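Local coordinates for CheC, inhibitor of MCP methylation / FliN fusion protein (Thermotoga maritima, PDB 4HYN) that forms the CheC-like phosphatase domain of the flagellar rotor protein FliY and probably dephosphorylates the chemotaxis response regulator CheY-P, at residues A[5-10]-A[190-195]; A[26-29]-A[34-37]; A[43-46]-A[52-55]; A[63-66]-A[72-75]; A[80-85]-A[107-112]. All blocks are in the same frame, centred on the assembly; numbering follows the deposited sequence.

Contact 1. Residues A[5-10]-A[190-195]; sequences TPEEKD and KMYEYF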
loop_
_atom_site.group_PDB
_atom_site.type_symbol
_atom_site.label_atom_id
_atom_site.label_comp_id
_atom_site.label_asym_id
_atom_site.label_seq_id
_atom_site.Cartn_x
_atom_site.Cartn_y
_atom_site.Cartn_z
ATOM N N THR A 5 16.955 9.852 3.494
ATOM C CA THR A 5 17.213 11.228 3.062
ATOM C C THR A 5 16.009 11.805 2.337
ATOM O O THR A 5 15.108 11.075 1.921
ATOM C CB THR A 5 18.383 11.315 2.065
ATOM O OG1 THR A 5 18.002 10.689 0.835
ATOM C CG2 THR A 5 19.633 10.640 2.614
ATOM N N PRO A 6 15.969 13.136 2.184
ATOM C CA PRO A 6 14.833 13.736 1.481
ATOM C C PRO A 6 14.705 13.200 0.052
ATOM O O PRO A 6 13.591 13.033 -0.451
ATOM C CB PRO A 6 15.165 15.219 1.527
ATOM C CG PRO A 6 15.804 15.342 2.890
ATOM C CD PRO A 6 16.759 14.166 2.880
ATOM N N GLU A 7 15.841 12.891 -0.577
ATOM C CA GLU A 7 15.849 12.339 -1.936
ATOM C C GLU A 7 15.136 10.996 -1.982
ATOM O O GLU A 7 14.352 10.735 -2.898
ATOM C CB GLU A 7 17.274 12.155 -2.443
ATOM C CG GLU A 7 18.002 13.447 -2.758
ATOM C CD GLU A 7 19.509 13.248 -2.866
ATOM O OE1 GLU A 7 20.059 13.454 -3.974
ATOM O OE2 GLU A 7 20.144 12.889 -1.842
ATOM N N GLU A 8 15.419 10.140 -1.000
ATOM C CA GLU A 8 14.795 8.821 -0.931
ATOM C C GLU A 8 13.295 8.936 -0.688
ATOM O O GLU A 8 12.513 8.179 -1.259
ATOM C CB GLU A 8 15.460 7.963 0.141
ATOM C CG GLU A 8 16.859 7.495 -0.235
ATOM C CD GLU A 8 17.593 6.858 0.924
ATOM O OE1 GLU A 8 17.950 5.661 0.837
ATOM O OE2 GLU A 8 17.820 7.562 1.929
ATOM N N LYS A 9 12.897 9.900 0.141
ATOM C CA LYS A 9 11.486 10.132 0.417
ATOM C C LYS A 9 10.811 10.684 -0.836
ATOM O O LYS A 9 9.655 10.373 -1.097
ATOM C CB LYS A 9 11.300 11.129 1.562
ATOM C CG LYS A 9 11.628 10.601 2.945
ATOM C CD LYS A 9 11.072 11.553 3.997
ATOM C CE LYS A 9 11.409 11.102 5.390
ATOM N NZ LYS A 9 12.883 11.081 5.575
ATOM N N ASP A 10 11.516 11.535 -1.584
ATOM C CA ASP A 10 10.964 12.097 -2.823
ATOM C C ASP A 10 10.760 10.996 -3.872
ATOM O O ASP A 10 9.801 11.035 -4.641
ATOM C CB ASP A 10 11.863 13.204 -3.389
ATOM C CG ASP A 10 11.614 14.566 -2.734
ATOM O OD1 ASP A 10 10.439 14.998 -2.667
ATOM O OD2 ASP A 10 12.600 15.216 -2.307
ATOM N N LYS A 190 17.320 0.116 -1.124
ATOM C CA LYS A 190 17.556 -0.813 -2.219
ATOM C C LYS A 190 16.926 -0.262 -3.505
ATOM O O LYS A 190 17.540 -0.310 -4.568
ATOM C CB LYS A 190 16.969 -2.183 -1.878
ATOM C CG LYS A 190 17.823 -3.364 -2.290
ATOM C CD LYS A 190 18.082 -3.386 -3.788
ATOM C CE LYS A 190 19.531 -3.034 -4.089
ATOM N NZ LYS A 190 19.759 -2.650 -5.515
HETATM N N MSE A 191 15.705 0.258 -3.400
HETATM C CA MSE A 191 15.016 0.843 -4.548
HETATM C C MSE A 191 15.767 2.085 -5.028
HETATM O O MSE A 191 15.781 2.381 -6.212
HETATM C CB MSE A 191 13.586 1.242 -4.182
HETATM C CG MSE A 191 12.649 0.095 -3.860
HETATM SE SE MSE A 191 10.933 0.784 -3.252
HETATM C CE MSE A 191 10.522 1.861 -4.797
ATOM N N TYR A 192 16.402 2.796 -4.101
ATOM C CA TYR A 192 17.154 3.992 -4.436
ATOM C C TYR A 192 18.410 3.666 -5.239
ATOM O O TYR A 192 18.821 4.461 -6.080
ATOM C CB TYR A 192 17.515 4.783 -3.174
ATOM C CG TYR A 192 17.951 6.197 -3.471
ATOM C CD1 TYR A 192 17.079 7.098 -4.093
ATOM C CD2 TYR A 192 19.247 6.627 -3.178
ATOM C CE1 TYR A 192 17.487 8.392 -4.424
ATOM C CE2 TYR A 192 19.667 7.925 -3.504
ATOM C CZ TYR A 192 18.779 8.799 -4.132
ATOM O OH TYR A 192 19.194 10.066 -4.498
ATOM N N GLU A 193 19.027 2.514 -4.977
ATOM C CA GLU A 193 20.224 2.114 -5.715
ATOM C C GLU A 193 19.864 1.877 -7.173
ATOM O O GLU A 193 20.607 2.258 -8.067
ATOM C CB GLU A 193 20.841 0.844 -5.123
ATOM C CG GLU A 193 21.542 1.045 -3.790
ATOM C CD GLU A 193 21.841 -0.265 -3.060
ATOM O OE1 GLU A 193 22.085 -1.302 -3.724
ATOM O OE2 GLU A 193 21.829 -0.251 -1.809
ATOM N N TYR A 194 18.719 1.242 -7.407
ATOM C CA TYR A 194 18.250 0.977 -8.765
ATOM C C TYR A 194 17.815 2.280 -9.436
ATOM O O TYR A 194 18.037 2.490 -10.631
ATOM C CB TYR A 194 17.048 0.038 -8.740
ATOM C CG TYR A 194 17.369 -1.417 -8.525
ATOM C CD1 TYR A 194 16.805 -2.120 -7.458
ATOM C CD2 TYR A 194 18.204 -2.106 -9.403
ATOM C CE1 TYR A 194 17.059 -3.470 -7.270
ATOM C CE2 TYR A 194 18.467 -3.462 -9.222
ATOM C CZ TYR A 194 17.888 -4.137 -8.148
ATOM O OH TYR A 194 18.146 -5.470 -7.942
ATOM N N PHE A 195 17.162 3.127 -8.648
ATOM C CA PHE A 195 16.644 4.408 -9.100
ATOM C C PHE A 195 17.727 5.412 -9.497
ATOM O O PHE A 195 17.626 6.055 -10.541
ATOM C CB PHE A 195 15.771 5.003 -8.002
ATOM C CG PHE A 195 14.998 6.217 -8.421
ATOM C CD1 PHE A 195 13.816 6.085 -9.144
ATOM C CD2 PHE A 195 15.408 7.487 -8.023
ATOM C CE1 PHE A 195 13.051 7.193 -9.462
ATOM C CE2 PHE A 195 14.653 8.608 -8.335
ATOM C CZ PHE A 195 13.465 8.463 -9.056
#
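The Glu8 side chain lies over one face of the Tyr192 ring, its CG 3.9 Å from the ring centroid and 20° off the normal, a CH-pi contact made by a methylene and not by the carboxylate. Glu7 meets the same tyrosine at its far end, CB sitting 3.5 Å from Tyr192 OH. Because its CG stands opposite the backbone N (chi1 -164°), Tyr192 reaches out from helix 185-200 to the first turn of helix 6-30, and the contact joins the N-terminal and C-terminal helices of the CheC-like domain. A capping box caps the start of helix 6-30: Glu8 N donates to Thr5 OG1 at 3.2 Å, and Thr5 N returns a nearly straight bond (175°) to the anti lone pair of Glu8 OE2 at 2.9 Å. Replacing Glu8 by alanine is likely to leave Thr5 N without its carboxylate and uncover the ring face where CG now rests. Met11, farther along helix 6-30, also touches Tyr192, while Val188 and Lys189 pack against Glu8.

Contact 2. Residues A[26-29]-A[34-37]; sequences TLSM and DIHI
Where the last turns of helix 6-30 lead through a short loop into strand 35-46, the backbones come nearest at Ser28 and Asp34, their CA atoms 5.6 Å apart. The apolar part of this helix-to-strand junction is carried by Ile35, which has CG1 anti to its carbonyl carbon (chi1 -59°) and an extended chain, sending CD1 towards the helix. There CD1 meets Leu27 CD1 at 3.3 Å, the two side chains slanting across one another, and also lies 3.8 Å from Ser28 CA. Ala24 of the helix and Met169 and Ile171 of strand 161-171 pack round the same isoleucine. Ser28 handles the polar side. Its OG is hydrogen-bonded to Arg33 O in the connecting loop and accepts from a water at 3.0 Å; that water in turn accepts from Ile35 N at 3.1 Å. The strand's first amide is thus satisfied through solvent, and a single serine hydroxyl ties the helix both to the loop and, through the water, to the strand.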
loop_
_atom_site.group_PDB
_atom_site.type_symbol
_atom_site.label_atom_id
_atom_site.label_comp_id
_atom_site.label_asym_id
_atom_site.label_seq_id
_atom_site.Cartn_x
_atom_site.Cartn_y
_atom_site.Cartn_z
ATOM N N THR A 26 -6.137 0.219 -13.449
ATOM C CA THR A 26 -6.698 -1.109 -13.707
ATOM C C THR A 26 -7.972 -1.261 -12.884
ATOM O O THR A 26 -8.946 -1.859 -13.329
ATOM C CB THR A 26 -5.725 -2.248 -13.335
ATOM O OG1 THR A 26 -5.281 -2.084 -11.985
ATOM C CG2 THR A 26 -4.535 -2.262 -14.259
ATOM N N LEU A 27 -7.953 -0.680 -11.690
ATOM C CA LEU A 27 -9.082 -0.699 -10.773
ATOM C C LEU A 27 -10.222 0.070 -11.418
ATOM O O LEU A 27 -11.385 -0.315 -11.333
ATOM C CB LEU A 27 -8.662 -0.023 -9.461
ATOM C CG LEU A 27 -9.353 -0.403 -8.155
ATOM C CD1 LEU A 27 -10.401 0.604 -7.760
ATOM C CD2 LEU A 27 -9.941 -1.787 -8.296
ATOM N N SER A 28 -9.854 1.161 -12.078
ATOM C CA SER A 28 -10.792 2.027 -12.762
ATOM C C SER A 28 -11.374 1.310 -13.968
ATOM O O SER A 28 -12.501 1.571 -14.377
ATOM C CB SER A 28 -10.070 3.286 -13.229
ATOM O OG SER A 28 -10.956 4.194 -13.854
HETATM N N MSE A 29 -10.561 0.453 -14.574
HETATM C CA MSE A 29 -10.965 -0.309 -15.749
HETATM C C MSE A 29 -11.987 -1.381 -15.375
HETATM O O MSE A 29 -12.928 -1.636 -16.119
HETATM C CB MSE A 29 -9.731 -0.951 -16.388
HETATM C CG MSE A 29 -9.639 -0.725 -17.877
HETATM SE SE MSE A 29 -9.830 1.156 -18.293
HETATM C CE MSE A 29 -11.499 1.100 -19.281
ATOM N N ASP A 34 -13.824 6.817 -12.757
ATOM C CA ASP A 34 -12.496 7.399 -12.805
ATOM C C ASP A 34 -11.909 7.357 -11.401
ATOM O O ASP A 34 -12.595 7.646 -10.421
ATOM C CB ASP A 34 -12.550 8.847 -13.305
ATOM C CG ASP A 34 -12.825 8.946 -14.796
ATOM O OD1 ASP A 34 -12.441 8.022 -15.553
ATOM O OD2 ASP A 34 -13.417 9.965 -15.211
ATOM N N ILE A 35 -10.648 6.957 -11.300
ATOM C CA ILE A 35 -10.001 6.881 -10.003
ATOM C C ILE A 35 -8.622 7.506 -10.054
ATOM O O ILE A 35 -7.801 7.166 -10.903
ATOM C CB ILE A 35 -9.905 5.426 -9.512
ATOM C CG1 ILE A 35 -11.311 4.825 -9.421
ATOM C CG2 ILE A 35 -9.214 5.372 -8.147
ATOM C CD1 ILE A 35 -11.348 3.342 -9.269
ATOM N N HIS A 36 -8.388 8.451 -9.156
ATOM C CA HIS A 36 -7.110 9.131 -9.092
ATOM C C HIS A 36 -6.450 8.923 -7.739
ATOM O O HIS A 36 -7.121 8.836 -6.710
ATOM C CB HIS A 36 -7.283 10.627 -9.367
ATOM C CG HIS A 36 -5.986 11.357 -9.546
ATOM N ND1 HIS A 36 -4.891 10.786 -10.164
ATOM C CD2 HIS A 36 -5.606 12.606 -9.183
ATOM C CE1 HIS A 36 -3.893 11.653 -10.174
ATOM N NE2 HIS A 36 -4.301 12.764 -9.586
ATOM N N ILE A 37 -5.128 8.853 -7.743
ATOM C CA ILE A 37 -4.378 8.666 -6.515
ATOM C C ILE A 37 -3.221 9.652 -6.380
ATOM O O ILE A 37 -2.570 10.011 -7.356
ATOM C CB ILE A 37 -3.925 7.191 -6.361
ATOM C CG1 ILE A 37 -5.125 6.344 -5.920
ATOM C CG2 ILE A 37 -2.804 7.064 -5.345
ATOM C CD1 ILE A 37 -4.817 4.874 -5.720
HETATM O O HOH W 1 -9.075 6.474 -13.913
#

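Contact 3. Residues A[43-46]-A[52-55]; sequences REEK and SDFS
Arg43 opens the last four residues of strand 35-46, an outermost strand of the antiparallel CheC-like sheet, and faces the loop that leads on to strand 57-66. Its extended chain lays the guanidinium beside Glu45, and NE donates to Glu45 OE1 at 2.7 Å in a salt bridge; the oxygen lies in the guanidinium plane, though NE meets it from above the carboxylate plane. Glu44 turns to the other side of the strand, where its carboxylate accepts from Val3 N and Leu4 N. Glu45 bends at chi2 (80°), which swings OE1 back to the arginine and towards Asp53, whose side chain comes from the opposite direction. A glutamine in place of Glu45 would probably cost the guanidinium its salt-bridge mate, with only the more distant Asp53 charge left nearby across this contact. Arg43 NE is 4.3 Å from Asp53 OD1, beyond a salt bridge, and probably helps to offset a close approach of like charges: Glu45 OE1 and Asp53 OD1 are 2.9 Å apart, their carboxylate planes 54° to each other.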
loop_
_atom_site.group_PDB
_atom_site.type_symbol
_atom_site.label_atom_id
_atom_site.label_comp_id
_atom_site.label_asym_id
_atom_site.label_seq_id
_atom_site.Cartn_x
_atom_site.Cartn_y
_atom_site.Cartn_z
ATOM N N ARG A 43 6.470 9.347 5.653
ATOM C CA ARG A 43 7.012 9.481 6.997
ATOM C C ARG A 43 7.956 8.352 7.407
ATOM O O ARG A 43 7.680 7.186 7.152
ATOM C CB ARG A 43 5.825 9.568 7.966
ATOM C CG ARG A 43 6.127 9.472 9.456
ATOM C CD ARG A 43 4.802 9.448 10.224
ATOM N NE ARG A 43 4.964 9.429 11.675
ATOM C CZ ARG A 43 5.110 10.513 12.436
ATOM N NH1 ARG A 43 5.121 11.725 11.891
ATOM N NH2 ARG A 43 5.212 10.386 13.754
ATOM N N GLU A 44 9.093 8.710 7.996
ATOM C CA GLU A 44 10.033 7.706 8.464
ATOM C C GLU A 44 9.640 7.404 9.902
ATOM O O GLU A 44 9.361 8.316 10.679
ATOM C CB GLU A 44 11.475 8.197 8.402
ATOM C CG GLU A 44 12.468 7.092 8.751
ATOM C CD GLU A 44 13.911 7.466 8.498
ATOM O OE1 GLU A 44 14.179 8.567 7.961
ATOM O OE2 GLU A 44 14.783 6.649 8.840
ATOM N N GLU A 45 9.648 6.126 10.259
ATOM C CA GLU A 45 9.220 5.718 11.586
ATOM C C GLU A 45 9.980 4.500 12.098
ATOM O O GLU A 45 10.346 3.622 11.322
ATOM C CB GLU A 45 7.729 5.364 11.504
ATOM C CG GLU A 45 6.996 5.264 12.819
ATOM C CD GLU A 45 6.598 6.620 13.360
ATOM O OE1 GLU A 45 5.533 7.125 12.951
ATOM O OE2 GLU A 45 7.346 7.183 14.187
ATOM N N LYS A 46 10.256 4.470 13.399
ATOM C CA LYS A 46 10.900 3.300 13.989
ATOM C C LYS A 46 9.818 2.214 13.963
ATOM O O LYS A 46 8.639 2.510 14.158
ATOM C CB LYS A 46 11.281 3.551 15.447
ATOM C CG LYS A 46 12.546 4.326 15.716
ATOM C CD LYS A 46 12.716 4.390 17.230
ATOM C CE LYS A 46 13.914 5.195 17.690
ATOM N NZ LYS A 46 13.948 5.263 19.194
ATOM N N SER A 52 1.196 2.104 16.885
ATOM C CA SER A 52 0.549 3.235 17.550
ATOM C C SER A 52 0.045 4.310 16.580
ATOM O O SER A 52 -0.656 5.236 16.994
ATOM C CB SER A 52 1.477 3.861 18.592
ATOM O OG SER A 52 2.639 4.411 17.980
ATOM N N ASP A 53 0.421 4.206 15.305
ATOM C CA ASP A 53 -0.018 5.164 14.294
ATOM C C ASP A 53 -1.443 4.895 13.836
ATOM O O ASP A 53 -2.099 5.785 13.298
ATOM C CB ASP A 53 0.880 5.115 13.059
ATOM C CG ASP A 53 2.200 5.816 13.258
ATOM O OD1 ASP A 53 3.086 5.599 12.403
ATOM O OD2 ASP A 53 2.355 6.586 14.236
ATOM N N PHE A 54 -1.895 3.653 14.001
ATOM C CA PHE A 54 -3.241 3.258 13.595
ATOM C C PHE A 54 -4.077 2.867 14.803
ATOM O O PHE A 54 -3.547 2.409 15.807
ATOM C CB PHE A 54 -3.174 2.075 12.628
ATOM C CG PHE A 54 -2.234 2.285 11.475
ATOM C CD1 PHE A 54 -2.623 3.027 10.369
ATOM C CD2 PHE A 54 -0.951 1.746 11.503
ATOM C CE1 PHE A 54 -1.753 3.234 9.308
ATOM C CE2 PHE A 54 -0.065 1.947 10.437
ATOM C CZ PHE A 54 -0.470 2.693 9.340
ATOM N N SER A 55 -5.390 3.044 14.697
ATOM C CA SER A 55 -6.303 2.696 15.779
ATOM C C SER A 55 -7.507 1.955 15.209
ATOM O O SER A 55 -7.736 1.960 13.998
ATOM C CB SER A 55 -6.772 3.951 16.518
ATOM O OG SER A 55 -7.694 4.686 15.733
#

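Contact 4. Residues A[63-66]-A[72-75]; sequences VEYT and LNVL
Two backbone hydrogen bonds join Val63 and Asn73, a hydrogen-bonded pair of the antiparallel hairpin formed by strands 57-66 and 71-78. Val63 N donates to Asn73 O at 2.8 Å, and Asn73 N to Val63 O at 2.9 Å. Glu64 and Leu72 make the next pair, a non-hydrogen-bonded one with CA atoms 4.9 Å apart, and the short strand segments run at 151° to each other. Side-chain packing divides between the two faces of the sheet. On the face of Val63 and Asn73 the side chains stand side by side, Val63 CG1 3.9 Å from Asn73 CB, and Met117 of helix 103-128 touches both. On the other face Glu64, bent at chi2, crosses Leu72 at about a right angle, with OE2 3.6 Å from Leu72 CD1. The polar side-chain approach belongs to Asn73: with CG anti to the backbone N (chi1 -178°), its amide comes up to the tyrosine, OD1 3.0 Å from Tyr65 OH, ring and amide planes 38° apart. At the amide's other end, ND2 donates to Gln181 OE1 on strand 177-184. Beneath the helix, then, a buried asparagine spans from the hairpin to the next strand, its ND2 satisfied and the amide's rotation probably fixed by that bond.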
loop_
_atom_site.group_PDB
_atom_site.type_symbol
_atom_site.label_atom_id
_atom_site.label_comp_id
_atom_site.label_asym_id
_atom_site.label_seq_id
_atom_site.Cartn_x
_atom_site.Cartn_y
_atom_site.Cartn_z
ATOM N N VAL A 63 2.090 -8.236 0.916
ATOM C CA VAL A 63 2.638 -8.955 -0.207
ATOM C C VAL A 63 4.153 -9.106 0.014
ATOM O O VAL A 63 4.816 -8.219 0.562
ATOM C CB VAL A 63 2.283 -8.197 -1.522
ATOM C CG1 VAL A 63 3.492 -7.509 -2.130
ATOM C CG2 VAL A 63 1.587 -9.128 -2.494
ATOM N N GLU A 64 4.682 -10.268 -0.341
ATOM C CA GLU A 64 6.102 -10.534 -0.173
ATOM C C GLU A 64 6.836 -10.343 -1.495
ATOM O O GLU A 64 6.437 -10.896 -2.521
ATOM C CB GLU A 64 6.302 -11.959 0.333
ATOM C CG GLU A 64 7.688 -12.259 0.853
ATOM C CD GLU A 64 7.930 -11.672 2.225
ATOM O OE1 GLU A 64 8.988 -11.026 2.420
ATOM O OE2 GLU A 64 7.061 -11.872 3.106
ATOM N N TYR A 65 7.893 -9.536 -1.465
ATOM C CA TYR A 65 8.704 -9.271 -2.652
ATOM C C TYR A 65 9.807 -10.304 -2.835
ATOM O O TYR A 65 10.502 -10.659 -1.884
ATOM C CB TYR A 65 9.330 -7.878 -2.580
ATOM C CG TYR A 65 8.408 -6.749 -2.976
ATOM C CD1 TYR A 65 8.475 -5.518 -2.330
ATOM C CD2 TYR A 65 7.499 -6.894 -4.019
ATOM C CE1 TYR A 65 7.666 -4.458 -2.708
ATOM C CE2 TYR A 65 6.681 -5.836 -4.407
ATOM C CZ TYR A 65 6.772 -4.621 -3.744
ATOM O OH TYR A 65 5.961 -3.569 -4.106
ATOM N N THR A 66 9.981 -10.761 -4.071
ATOM C CA THR A 66 11.002 -11.752 -4.392
ATOM C C THR A 66 11.794 -11.377 -5.654
ATOM O O THR A 66 11.254 -10.748 -6.565
ATOM C CB THR A 66 10.380 -13.186 -4.505
ATOM O OG1 THR A 66 11.236 -14.034 -5.281
ATOM C CG2 THR A 66 8.990 -13.147 -5.125
ATOM N N LEU A 72 8.749 -7.302 2.995
ATOM C CA LEU A 72 7.319 -7.257 3.204
ATOM C C LEU A 72 6.764 -5.883 2.831
ATOM O O LEU A 72 7.348 -4.855 3.155
ATOM C CB LEU A 72 7.010 -7.592 4.661
ATOM C CG LEU A 72 5.560 -7.880 5.018
ATOM C CD1 LEU A 72 5.070 -9.137 4.303
ATOM C CD2 LEU A 72 5.468 -8.041 6.518
ATOM N N ASN A 73 5.647 -5.890 2.118
ATOM C CA ASN A 73 4.976 -4.679 1.667
ATOM C C ASN A 73 3.567 -4.774 2.254
ATOM O O ASN A 73 2.798 -5.676 1.915
ATOM C CB ASN A 73 4.954 -4.654 0.130
ATOM C CG ASN A 73 4.313 -3.390 -0.451
ATOM O OD1 ASN A 73 4.188 -3.264 -1.672
ATOM N ND2 ASN A 73 3.908 -2.462 0.406
ATOM N N VAL A 74 3.242 -3.833 3.135
ATOM C CA VAL A 74 1.960 -3.825 3.819
ATOM C C VAL A 74 1.062 -2.643 3.500
ATOM O O VAL A 74 1.511 -1.500 3.480
ATOM C CB VAL A 74 2.180 -3.864 5.356
ATOM C CG1 VAL A 74 0.851 -3.759 6.102
ATOM C CG2 VAL A 74 2.910 -5.139 5.745
ATOM N N LEU A 75 -0.213 -2.940 3.257
ATOM C CA LEU A 75 -1.224 -1.924 2.989
ATOM C C LEU A 75 -2.211 -1.949 4.150
ATOM O O LEU A 75 -2.672 -3.019 4.557
ATOM C CB LEU A 75 -1.974 -2.209 1.687
ATOM C CG LEU A 75 -1.284 -1.944 0.350
ATOM C CD1 LEU A 75 -2.315 -2.080 -0.762
ATOM C CD2 LEU A 75 -0.688 -0.542 0.343
#

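Contact 5. Residues A[80-85]-A[107-112]; sequences KLVAVI and SAVGEA
Val109 is the bump here: its CG2 pushes into the surface of helix 79-89 between Val82 and Ile85, residues one turn apart. One wall of the hollow is Val82, with CG1 3.7 Å from Val109 CG2 and its carbonyl closer still, Val82 O lying 3.4 Å from the same methyl. The other wall is Ile85, whose CG2 stands 4.2 Å from Val109 CG2. The torsion of Val109 (chi1 178°) sets CG1 anti to the backbone N and CG2 anti to the carbonyl carbon, and it is this second branch that enters the hollow. The short segments of the two helices cross at 84°, almost perpendicular, with axes 9.4 Å apart at closest approach; in this CheC-like domain the short helix 79-89 that follows strand 71-78 thus packs across the long helix 103-128. A turn on from Val109, the surface of the long helix is lower, since Ala112 offers just CB. Ile85 fits over it, CG2 reaching that methyl at 4.2 Å, and one isoleucine branch touches both Val109 and Ala112. Met89 extends the same apolar surface to Ala108 and Ala112, while Ile85 also packs against Met169 of strand 161-171.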
loop_
_atom_site.group_PDB
_atom_site.type_symbol
_atom_site.label_atom_id
_atom_site.label_comp_id
_atom_site.label_asym_id
_atom_site.label_seq_id
_atom_site.Cartn_x
_atom_site.Cartn_y
_atom_site.Cartn_z
ATOM N N LYS A 80 -14.178 1.206 6.780
ATOM C CA LYS A 80 -15.037 1.968 5.884
ATOM C C LYS A 80 -14.591 1.925 4.439
ATOM O O LYS A 80 -15.425 1.783 3.550
ATOM C CB LYS A 80 -15.190 3.417 6.347
ATOM C CG LYS A 80 -15.951 3.534 7.649
ATOM C CD LYS A 80 -16.551 4.915 7.850
ATOM C CE LYS A 80 -17.520 4.908 9.036
ATOM N NZ LYS A 80 -18.549 3.819 8.909
ATOM N N LEU A 81 -13.286 2.033 4.201
ATOM C CA LEU A 81 -12.752 1.995 2.842
ATOM C C LEU A 81 -12.944 0.595 2.262
ATOM O O LEU A 81 -13.381 0.435 1.124
ATOM C CB LEU A 81 -11.267 2.369 2.829
ATOM C CG LEU A 81 -10.547 2.284 1.477
ATOM C CD1 LEU A 81 -11.228 3.211 0.469
ATOM C CD2 LEU A 81 -9.070 2.647 1.636
ATOM N N VAL A 82 -12.666 -0.409 3.082
ATOM C CA VAL A 82 -12.805 -1.796 2.679
ATOM C C VAL A 82 -14.242 -2.081 2.242
ATOM O O VAL A 82 -14.468 -2.746 1.227
ATOM C CB VAL A 82 -12.427 -2.731 3.843
ATOM C CG1 VAL A 82 -12.644 -4.197 3.459
ATOM C CG2 VAL A 82 -10.993 -2.484 4.255
ATOM N N ALA A 83 -15.203 -1.550 3.000
ATOM C CA ALA A 83 -16.624 -1.749 2.710
ATOM C C ALA A 83 -17.053 -1.044 1.419
ATOM O O ALA A 83 -17.891 -1.557 0.673
ATOM C CB ALA A 83 -17.476 -1.283 3.899
ATOM N N VAL A 84 -16.483 0.132 1.167
ATOM C CA VAL A 84 -16.782 0.897 -0.038
ATOM C C VAL A 84 -16.272 0.158 -1.267
ATOM O O VAL A 84 -16.976 0.052 -2.269
ATOM C CB VAL A 84 -16.122 2.296 0.002
ATOM C CG1 VAL A 84 -16.130 2.936 -1.385
ATOM C CG2 VAL A 84 -16.845 3.180 0.997
ATOM N N ILE A 85 -15.056 -0.371 -1.174
ATOM C CA ILE A 85 -14.457 -1.097 -2.283
ATOM C C ILE A 85 -15.164 -2.425 -2.545
ATOM O O ILE A 85 -15.422 -2.775 -3.695
ATOM C CB ILE A 85 -12.937 -1.289 -2.059
ATOM C CG1 ILE A 85 -12.222 0.051 -2.283
ATOM C CG2 ILE A 85 -12.378 -2.368 -2.983
ATOM C CD1 ILE A 85 -10.778 0.061 -1.861
ATOM N N SER A 107 -13.370 -11.258 0.334
ATOM C CA SER A 107 -12.981 -11.996 -0.855
ATOM C C SER A 107 -12.971 -11.061 -2.067
ATOM O O SER A 107 -12.129 -11.202 -2.961
ATOM C CB SER A 107 -13.937 -13.164 -1.093
ATOM O OG SER A 107 -13.516 -13.947 -2.197
ATOM N N ALA A 108 -13.891 -10.098 -2.081
ATOM C CA ALA A 108 -13.987 -9.138 -3.178
ATOM C C ALA A 108 -12.882 -8.084 -3.115
ATOM O O ALA A 108 -12.432 -7.599 -4.150
ATOM C CB ALA A 108 -15.347 -8.471 -3.183
ATOM N N VAL A 109 -12.471 -7.708 -1.909
ATOM C CA VAL A 109 -11.407 -6.725 -1.762
ATOM C C VAL A 109 -10.072 -7.395 -2.075
ATOM O O VAL A 109 -9.156 -6.760 -2.591
ATOM C CB VAL A 109 -11.382 -6.102 -0.350
ATOM C CG1 VAL A 109 -10.232 -5.106 -0.221
ATOM C CG2 VAL A 109 -12.685 -5.391 -0.085
ATOM N N GLY A 110 -9.990 -8.695 -1.802
ATOM C CA GLY A 110 -8.775 -9.443 -2.078
ATOM C C GLY A 110 -8.515 -9.533 -3.573
ATOM O O GLY A 110 -7.365 -9.558 -4.004
ATOM N N GLU A 111 -9.585 -9.607 -4.360
ATOM C CA GLU A 111 -9.464 -9.668 -5.812
ATOM C C GLU A 111 -9.022 -8.299 -6.314
ATOM O O GLU A 111 -8.160 -8.198 -7.180
ATOM C CB GLU A 111 -10.797 -10.069 -6.460
ATOM C CG GLU A 111 -10.876 -9.878 -7.988
ATOM C CD GLU A 111 -10.005 -10.845 -8.804
ATOM O OE1 GLU A 111 -10.482 -11.307 -9.867
ATOM O OE2 GLU A 111 -8.848 -11.126 -8.414
ATOM N N ALA A 112 -9.616 -7.248 -5.764
ATOM C CA ALA A 112 -9.251 -5.894 -6.155
ATOM C C ALA A 112 -7.778 -5.661 -5.801
ATOM O O ALA A 112 -7.023 -5.121 -6.607
ATOM C CB ALA A 112 -10.144 -4.885 -5.459
#

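Contacts 4 and 5 are the buried ones, contact 4 inside the sheet and contact 5 between two helices, whereas contacts 1, 2 and 3 are only partly buried. Helix 6-30 serves both contact 1 near its start and contact 2 near its end, their centres about 26 Å apart; strand 35-46 likewise runs from contact 2 to contact 3. Backbone pairing dominates contact 4 and methyl packing contact 5, while contacts 1 and 2 mix apolar touches with capping or water and contact 3 rests on charge alone. Two direct touches join them: Lys9 NZ of contact 1 to Glu44 OE1 of contact 3, a long, weak ion pair, and Leu27 of contact 2 to Ala112 of contact 5.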